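Local atomic coordinates of segregation and condensation protein A (Pyrococcus furiosus, PDB entry 5XNS), a protein that probably acts as the kleisin subunit of the archaeal SMC condensin complex, its C-terminal winged-helix domain binding the SMC head in chromosome segregation. Residues P35-I38 / A39-F42. Sequence-based numbering, arbitrary orientation.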
loop_
_atom_site.group_PDB
_atom_site.type_symbol
_atom_site.label_atom_id
_atom_site.label_comp_id
_atom_site.label_asym_id
_atom_site.label_seq_id
_atom_site.Cartn_x
_atom_site.Cartn_y
_atom_site.Cartn_z
ATOM N N PRO B 35 1.246 3.243 26.572
ATOM C CA PRO B 35 1.895 3.300 25.247
ATOM C C PRO B 35 1.940 4.695 24.652
ATOM O O PRO B 35 2.949 5.045 24.029
ATOM C CB PRO B 35 1.061 2.323 24.391
ATOM C CG PRO B 35 -0.086 1.885 25.251
ATOM C CD PRO B 35 0.298 2.121 26.673
ATOM N N LYS B 36 0.895 5.515 24.858
ATOM C CA LYS B 36 0.896 6.856 24.296
ATOM C C LYS B 36 1.972 7.725 24.929
ATOM O O LYS B 36 2.509 8.624 24.277
ATOM C CB LYS B 36 -0.468 7.510 24.466
ATOM C CG LYS B 36 -0.610 8.826 23.712
ATOM C CD LYS B 36 -2.037 9.391 23.756
ATOM C CE LYS B 36 -2.452 9.749 25.178
ATOM N NZ LYS B 36 -3.773 10.434 25.228
ATOM N N ILE B 37 2.288 7.484 26.197
ATOM C CA ILE B 37 3.282 8.308 26.865
ATOM C C ILE B 37 4.684 7.856 26.485
ATOM O O ILE B 37 5.578 8.687 26.290
ATOM C CB ILE B 37 3.050 8.282 28.385
ATOM C CG1 ILE B 37 1.637 8.779 28.708
ATOM C CG2 ILE B 37 4.075 9.146 29.097
ATOM C CD1 ILE B 37 1.350 10.173 28.166
ATOM N N ILE B 38 4.896 6.541 26.362
ATOM C CA ILE B 38 6.147 6.056 25.785
ATOM C C ILE B 38 6.348 6.675 24.414
ATOM O O ILE B 38 7.404 7.240 24.116
ATOM C CB ILE B 38 6.164 4.521 25.714
ATOM C CG1 ILE B 38 6.027 3.914 27.111
ATOM C CG2 ILE B 38 7.465 4.047 25.088
ATOM C CD1 ILE B 38 5.639 2.463 27.093
ATOM N N ALA B 39 5.315 6.622 23.575
ATOM C CA ALA B 39 5.455 7.141 22.222
ATOM C C ALA B 39 5.755 8.635 22.239
ATOM O O ALA B 39 6.655 9.108 21.531
ATOM C CB ALA B 39 4.190 6.838 21.421
ATOM N N ARG B 40 5.034 9.389 23.076
ATOM C CA ARG B 40 5.217 10.839 23.127
ATOM C C ARG B 40 6.616 11.222 23.615
ATOM O O ARG B 40 7.234 12.156 23.088
ATOM C CB ARG B 40 4.136 11.448 24.018
ATOM C CG ARG B 40 4.167 12.961 24.109
ATOM C CD ARG B 40 3.125 13.448 25.111
ATOM N NE ARG B 40 1.753 13.218 24.653
ATOM C CZ ARG B 40 0.695 13.231 25.460
ATOM N NH1 ARG B 40 0.870 13.439 26.761
ATOM N NH2 ARG B 40 -0.533 13.032 24.977
ATOM N N THR B 41 7.131 10.517 24.623
ATOM C CA THR B 41 8.492 10.782 25.080
ATOM C C THR B 41 9.485 10.552 23.950
ATOM O O THR B 41 10.357 11.391 23.691
ATOM C CB THR B 41 8.836 9.889 26.276
ATOM O OG1 THR B 41 7.795 9.972 27.260
ATOM C CG2 THR B 41 10.184 10.312 26.903
ATOM N N PHE B 42 9.356 9.413 23.260
ATOM C CA PHE B 42 10.226 9.107 22.131
ATOM C C PHE B 42 10.146 10.213 21.076
ATOM O O PHE B 42 11.177 10.730 20.614
ATOM C CB PHE B 42 9.829 7.744 21.560
ATOM C CG PHE B 42 10.765 7.202 20.517
ATOM C CD1 PHE B 42 12.145 7.296 20.673
ATOM C CD2 PHE B 42 10.260 6.550 19.391
ATOM C CE1 PHE B 42 13.004 6.783 19.706
ATOM C CE2 PHE B 42 11.108 6.019 18.426
ATOM C CZ PHE B 42 12.485 6.134 18.581
#
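T41 and I37 meet through a bifurcated acceptor: I37 O takes the backbone T41 N at 2.9 Å, with an N-H...O angle of 167°, and the hydroxyl T41 OG1 at 2.7 Å. The two donors arrive from opposite faces of the carbonyl plane, OG1 tilted 32° out of it, so both can be accommodated. OG1 lies beside its own backbone N and anti to its own carbonyl carbon (chi1 -50°), which turns the hydroxyl back down the helix to the preceding turn. A valine here would probably leave I37 O with the amide as its one donor from this turn, and put a methyl where the hydroxyl had bonded.

The other backbone bonds, A39 N to P35 O, R40 N to K36 O and F42 N to I38 O, repeat the i to i+4 spacing and show that helix 35-50 is regular from its first turn.

Apolar and charged contacts involve R40. I37 CD1 sits over one face of the guanidinium, 3.6 Å from R40 NH1, while the methylene K36 CE approaches R40 NH2 obliquely at 3.8 Å. K36 and R40 run side by side, and their like charges come to 4.2 Å, K36 NZ to R40 NH2; an acidic side chain of another protein's chain, salt-bridged to R40 NE, probably offsets this in part. I38 and F42 pack on apolar side chains of that other protein.

The chemistry thus divides the turn: T41 spends its hydroxyl inside the helix, whereas R40 turns its charge outward to the other protein and K36 lies against an apolar side chain there, consistent with a kleisin winged-helix domain docking on its SMC protein.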